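Rab3 interacting molecule variant 2 (Drosophila melanogaster, PDB 4TS6) probably helps to organise synaptic vesicle release at the presynaptic active zone, as a RIM protein modelled here by its C2A domain. Local coordinates at residues Y18-Q24 against S82-R86; C31-L37 against C71-W75. All coordinates share one frame; numbering follows the deposited sequence.

Interaction 1: residues Y18-Q24 against S82-R86; sequences YDQNTLQ and SGLRR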
loop_
_atom_site.group_PDB
_atom_site.type_symbol
_atom_site.label_atom_id
_atom_site.label_comp_id
_atom_site.label_asym_id
_atom_site.label_seq_id
_atom_site.Cartn_x
_atom_site.Cartn_y
_atom_site.Cartn_z
ATOM N N TYR A 18 12.367 0.878 -9.310
ATOM C CA TYR A 18 13.179 2.062 -9.088
ATOM C C TYR A 18 13.826 2.481 -10.392
ATOM O O TYR A 18 14.489 1.678 -11.033
ATOM C CB TYR A 18 14.262 1.842 -8.017
ATOM C CG TYR A 18 15.163 3.051 -7.935
ATOM C CD1 TYR A 18 14.748 4.206 -7.283
ATOM C CD2 TYR A 18 16.405 3.058 -8.546
ATOM C CE1 TYR A 18 15.555 5.328 -7.236
ATOM C CE2 TYR A 18 17.213 4.171 -8.505
ATOM C CZ TYR A 18 16.782 5.304 -7.851
ATOM O OH TYR A 18 17.593 6.420 -7.811
ATOM N N ASP A 19 13.637 3.737 -10.785
ATOM C CA ASP A 19 14.231 4.233 -12.023
ATOM C C ASP A 19 15.380 5.210 -11.757
ATOM O O ASP A 19 15.153 6.356 -11.352
ATOM C CB ASP A 19 13.150 4.897 -12.884
ATOM C CG ASP A 19 13.691 5.438 -14.194
ATOM O OD1 ASP A 19 14.852 5.137 -14.553
ATOM O OD2 ASP A 19 12.940 6.168 -14.874
ATOM N N GLN A 20 16.609 4.767 -12.014
ATOM C CA GLN A 20 17.780 5.594 -11.744
ATOM C C GLN A 20 17.853 6.814 -12.648
ATOM O O GLN A 20 18.547 7.783 -12.328
ATOM C CB GLN A 20 19.065 4.780 -11.884
ATOM C CG GLN A 20 19.287 4.220 -13.272
ATOM C CD GLN A 20 20.572 3.422 -13.370
ATOM O OE1 GLN A 20 21.270 3.229 -12.374
ATOM N NE2 GLN A 20 20.895 2.954 -14.574
ATOM N N ASN A 21 17.145 6.775 -13.774
ATOM C CA ASN A 21 17.221 7.877 -14.727
ATOM C C ASN A 21 16.398 9.077 -14.306
ATOM O O ASN A 21 16.610 10.174 -14.803
ATOM C CB ASN A 21 16.809 7.427 -16.127
ATOM C CG ASN A 21 17.759 6.405 -16.710
ATOM O OD1 ASN A 21 18.974 6.493 -16.527
ATOM N ND2 ASN A 21 17.209 5.421 -17.415
ATOM N N THR A 22 15.454 8.870 -13.394
ATOM C CA THR A 22 14.617 9.963 -12.905
ATOM C C THR A 22 14.669 10.094 -11.380
ATOM O O THR A 22 14.010 10.968 -10.811
ATOM C CB THR A 22 13.148 9.766 -13.300
ATOM O OG1 THR A 22 12.682 8.518 -12.773
ATOM C CG2 THR A 22 13.000 9.766 -14.809
ATOM N N LEU A 23 15.451 9.224 -10.741
ATOM C CA LEU A 23 15.563 9.167 -9.272
ATOM C C LEU A 23 14.211 8.977 -8.599
ATOM O O LEU A 23 13.877 9.687 -7.643
ATOM C CB LEU A 23 16.231 10.421 -8.713
ATOM C CG LEU A 23 17.562 10.838 -9.338
ATOM C CD1 LEU A 23 18.055 12.141 -8.705
ATOM C CD2 LEU A 23 18.617 9.727 -9.237
ATOM N N GLN A 24 13.437 8.011 -9.087
ATOM C CA GLN A 24 12.084 7.810 -8.584
ATOM C C GLN A 24 11.864 6.390 -8.126
ATOM O O GLN A 24 12.275 5.443 -8.802
ATOM C CB GLN A 24 11.069 8.152 -9.671
ATOM C CG GLN A 24 11.021 9.646 -10.006
ATOM C CD GLN A 24 10.093 9.947 -11.168
ATOM O OE1 GLN A 24 9.961 9.147 -12.093
ATOM N NE2 GLN A 24 9.449 11.103 -11.124
ATOM N N SER A 82 9.954 10.945 -5.480
ATOM C CA SER A 82 11.043 11.540 -6.253
ATOM C C SER A 82 12.254 11.933 -5.412
ATOM O O SER A 82 12.203 11.912 -4.179
ATOM C CB SER A 82 10.516 12.771 -6.997
ATOM O OG SER A 82 9.390 12.424 -7.778
ATOM N N GLY A 83 13.351 12.283 -6.079
ATOM C CA GLY A 83 14.538 12.766 -5.384
ATOM C C GLY A 83 15.285 11.704 -4.591
ATOM O O GLY A 83 15.858 11.999 -3.535
ATOM N N LEU A 84 15.334 10.484 -5.122
ATOM C CA LEU A 84 15.934 9.355 -4.402
ATOM C C LEU A 84 16.988 8.607 -5.220
ATOM O O LEU A 84 16.693 8.136 -6.318
ATOM C CB LEU A 84 14.825 8.366 -4.005
ATOM C CG LEU A 84 13.812 8.912 -2.997
ATOM C CD1 LEU A 84 12.557 8.052 -2.926
ATOM C CD2 LEU A 84 14.457 9.033 -1.623
ATOM N N ARG A 85 18.211 8.486 -4.701
ATOM C CA ARG A 85 19.165 7.541 -5.282
ATOM C C ARG A 85 18.780 6.177 -4.751
ATOM O O ARG A 85 18.138 6.081 -3.709
ATOM C CB ARG A 85 20.611 7.842 -4.858
ATOM C CG ARG A 85 21.136 9.208 -5.285
ATOM C CD ARG A 85 22.481 9.501 -4.637
ATOM N NE ARG A 85 22.381 9.462 -3.180
ATOM C CZ ARG A 85 23.412 9.592 -2.350
ATOM N NH1 ARG A 85 24.634 9.778 -2.828
ATOM N NH2 ARG A 85 23.210 9.528 -1.039
ATOM N N ARG A 86 19.165 5.118 -5.447
ATOM C CA ARG A 86 18.896 3.781 -4.937
ATOM C C ARG A 86 19.387 3.651 -3.482
ATOM O O ARG A 86 18.671 3.147 -2.625
ATOM C CB ARG A 86 19.549 2.718 -5.840
ATOM C CG ARG A 86 19.274 1.269 -5.405
ATOM C CD ARG A 86 17.803 1.072 -5.055
ATOM N NE ARG A 86 17.500 -0.264 -4.541
ATOM C CZ ARG A 86 17.687 -0.643 -3.279
ATOM N NH1 ARG A 86 17.374 -1.875 -2.902
ATOM N NH2 ARG A 86 18.193 0.205 -2.392
HETATM O O HOH W 1 13.458 12.816 -8.922
#
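At one end of the C2 beta-sandwich, the hairpin turn joining strand 11-19 to strand 24-33 leans through Tyr18 and Leu23 on Leu84, in the loop that follows strand 74-81. The turn carries a G1 beta bulge, in which Leu23 and Gln24 both face Asp19, and the backbone oxygen of Asp19 takes the N-H groups of Thr22 and Gln24 on opposite faces of its plane. Asp19 OD1 also accepts from Asn21 N, forming an Asx turn. With Leu23 in the left-handed region (phi 56°), its carbonyl looks out at the second segment, and Leu84 N donates to Leu23 O over 3.0 Å at 165°. Alongside, one water bridges the two backbones, donating a hydrogen bond to Thr22 O at 2.7 Å and accepting from Gly83 N at 2.9 Å. Tyr18 supplies the side-chain half of the contact. Its chi1 of 174° sets CG opposite the backbone nitrogen and swings the ring across to the loop, where Tyr18 OH donates to Leu84 O; the modelled 2.4 Å is very short, so the exact length is doubtful. That oxygen lies in the ring plane, at the edge. Over one face, toward the rim, sits Arg86 CA, 3.9 Å above the Tyr18 ring plane, and Arg86 CB comes within 3.8 Å of Tyr18 CE2. The guanidinium does not stack on the ring: the Arg86 chain bends at chi2 and its end bonds His120 O and Asn90 OD1. Leu23 CB packs 3.3 Å from Leu84 O. Both backbone polar atoms of Leu84 are therefore engaged by the hairpin: two direct hydrogen bonds, both to the main chain of Leu84, join the segments, with the Tyr18 hydroxyl as the side-chain donor.

Interaction 2: residues C31-L37 against C71-W75; sequences CATGLSL and CEPRW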
loop_
_atom_site.group_PDB
_atom_site.type_symbol
_atom_site.label_atom_id
_atom_site.label_comp_id
_atom_site.label_asym_id
_atom_site.label_seq_id
_atom_site.Cartn_x
_atom_site.Cartn_y
_atom_site.Cartn_z
ATOM N N CYS A 31 -4.138 -4.584 -6.481
ATOM C CA CYS A 31 -5.391 -5.024 -5.882
ATOM C C CYS A 31 -5.094 -5.687 -4.557
ATOM O O CYS A 31 -3.929 -5.840 -4.176
ATOM C CB CYS A 31 -6.083 -6.038 -6.796
ATOM S SG CYS A 31 -5.271 -7.655 -6.839
ATOM N N ALA A 32 -6.156 -6.082 -3.862
ATOM C CA ALA A 32 -6.042 -6.881 -2.652
ATOM C C ALA A 32 -7.095 -7.948 -2.772
ATOM O O ALA A 32 -8.072 -7.761 -3.485
ATOM C CB ALA A 32 -6.295 -6.027 -1.413
ATOM N N THR A 33 -6.909 -9.064 -2.077
ATOM C CA THR A 33 -7.841 -10.173 -2.188
ATOM C C THR A 33 -7.992 -10.863 -0.836
ATOM O O THR A 33 -7.095 -10.780 -0.001
ATOM C CB THR A 33 -7.354 -11.189 -3.261
ATOM O OG1 THR A 33 -8.421 -12.073 -3.615
ATOM C CG2 THR A 33 -6.194 -12.014 -2.750
ATOM N N GLY A 34 -9.120 -11.530 -0.614
ATOM C CA GLY A 34 -9.297 -12.352 0.571
ATOM C C GLY A 34 -9.535 -11.586 1.862
ATOM O O GLY A 34 -9.368 -12.129 2.956
ATOM N N LEU A 35 -9.928 -10.324 1.753
ATOM C CA LEU A 35 -10.234 -9.550 2.951
ATOM C C LEU A 35 -11.456 -10.126 3.658
ATOM O O LEU A 35 -12.337 -10.709 3.027
ATOM C CB LEU A 35 -10.482 -8.089 2.596
ATOM C CG LEU A 35 -9.401 -7.435 1.737
ATOM C CD1 LEU A 35 -9.748 -5.986 1.514
ATOM C CD2 LEU A 35 -8.016 -7.581 2.360
ATOM N N SER A 36 -11.508 -9.966 4.971
ATOM C CA SER A 36 -12.650 -10.428 5.740
ATOM C C SER A 36 -13.841 -9.512 5.501
ATOM O O SER A 36 -13.681 -8.363 5.068
ATOM C CB SER A 36 -12.308 -10.377 7.222
ATOM O OG SER A 36 -11.875 -9.068 7.563
ATOM N N LEU A 37 -15.031 -10.021 5.792
ATOM C CA LEU A 37 -16.212 -9.170 5.905
ATOM C C LEU A 37 -16.162 -8.454 7.254
ATOM O O LEU A 37 -15.364 -8.805 8.128
ATOM C CB LEU A 37 -17.482 -10.011 5.826
ATOM C CG LEU A 37 -17.670 -10.912 4.607
ATOM C CD1 LEU A 37 -18.820 -11.894 4.834
ATOM C CD2 LEU A 37 -17.924 -10.071 3.371
ATOM N N CYS A 71 -14.571 -7.424 -0.974
ATOM C CA CYS A 71 -13.427 -8.030 -0.295
ATOM C C CYS A 71 -12.268 -8.231 -1.262
ATOM O O CYS A 71 -11.227 -8.780 -0.891
ATOM C CB CYS A 71 -13.812 -9.371 0.313
ATOM S SG CYS A 71 -15.224 -9.271 1.393
ATOM N N GLU A 72 -12.459 -7.787 -2.503
ATOM C CA GLU A 72 -11.440 -7.921 -3.545
ATOM C C GLU A 72 -11.240 -6.594 -4.271
ATOM O O GLU A 72 -11.493 -6.498 -5.471
ATOM C CB GLU A 72 -11.879 -8.990 -4.557
ATOM C CG GLU A 72 -12.507 -10.230 -3.929
ATOM C CD GLU A 72 -11.473 -11.220 -3.429
ATOM O OE1 GLU A 72 -10.374 -11.265 -4.019
ATOM O OE2 GLU A 72 -11.758 -11.957 -2.457
ATOM N N PRO A 73 -10.773 -5.559 -3.551
ATOM C CA PRO A 73 -10.637 -4.244 -4.196
ATOM C C PRO A 73 -9.556 -4.226 -5.271
ATOM O O PRO A 73 -8.490 -4.806 -5.072
ATOM C CB PRO A 73 -10.201 -3.336 -3.036
ATOM C CG PRO A 73 -9.450 -4.280 -2.088
ATOM C CD PRO A 73 -10.260 -5.563 -2.165
ATOM N N ARG A 74 -9.821 -3.563 -6.393
ATOM C CA ARG A 74 -8.783 -3.326 -7.396
ATOM C C ARG A 74 -8.602 -1.823 -7.588
ATOM O O ARG A 74 -9.576 -1.092 -7.796
ATOM C CB ARG A 74 -9.148 -3.991 -8.730
ATOM C CG ARG A 74 -9.480 -5.480 -8.607
ATOM C CD ARG A 74 -9.695 -6.151 -9.963
ATOM N NE ARG A 74 -8.515 -6.048 -10.813
ATOM C CZ ARG A 74 -7.510 -6.920 -10.801
ATOM N NH1 ARG A 74 -7.545 -7.964 -9.987
ATOM N NH2 ARG A 74 -6.469 -6.750 -11.603
ATOM N N TRP A 75 -7.363 -1.353 -7.507
ATOM C CA TRP A 75 -7.097 0.077 -7.670
ATOM C C TRP A 75 -6.323 0.383 -8.956
ATOM O O TRP A 75 -6.618 1.366 -9.641
ATOM C CB TRP A 75 -6.343 0.641 -6.459
ATOM C CG TRP A 75 -7.036 0.424 -5.132
ATOM C CD1 TRP A 75 -8.094 1.129 -4.618
ATOM C CD2 TRP A 75 -6.686 -0.556 -4.147
ATOM N NE1 TRP A 75 -8.430 0.630 -3.373
ATOM C CE2 TRP A 75 -7.572 -0.398 -3.060
ATOM C CE3 TRP A 75 -5.701 -1.552 -4.078
ATOM C CZ2 TRP A 75 -7.506 -1.210 -1.916
ATOM C CZ3 TRP A 75 -5.638 -2.355 -2.945
ATOM C CH2 TRP A 75 -6.534 -2.178 -1.881
#
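Ala32 packs tightly against Pro73: Ala32 N donates to Pro73 O over 2.9 Å, nearly along the C=O axis, while Ala32 CB lies 3.7 Å from Pro73 CG. On the same side the six-membered ring of Trp75 comes up against the strand, bringing Trp75 CH2 to 3.9 Å from Ala32 CB and Trp75 CZ3 to 3.7 Å from Cys31 C; Pro73 CB rests over one face of the indole. Leu35 CD1 reaches Pro73 CD at 3.7 Å, methyl against ring. Here edge strand 74-81 begins its antiparallel pairing with strand 24-33 in one sheet of the C2 sandwich, and Leu35, Pro73 and Trp75 all touch Pro46 of the other sheet. An alanine in place of Trp75 would probably leave Pro73 and Ala32 without their ring contacts and open a gap toward Pro46. The other side is looser. Arg74, exposed, lays its guanidinium over Cys31 CB, on the sheet face where Cys31 touches Trp128. Past the strand end, Leu35 N bonds weakly to Cys71 O, and Glu72 OE2 accepts from Gly34 N from above the carboxylate plane, though OE1 is modelled too close to Thr33 OG1, making the carboxylate's exact position doubtful.

How the interactions relate
From the N terminus, the chain runs up strand 11-19 into the hairpin turn of interaction 1, comes back along strand 24-33, and at its far end enters interaction 2. The excursion from 37 to 71, which carries strands 46-53 and 62-63 of the other sheet, is closed when 71-75 meets 31-37. Strand 74-81 then leads back to the first end, where 82-86 rejoins 18-24. Interaction 2 is thus nested inside the loop closed by interaction 1. Their centres lie 30 Å apart, on opposite sides of the chain's centre, and they do not touch. Each secures one end of the sheet containing strands 11-19, 24-33 and 74-81.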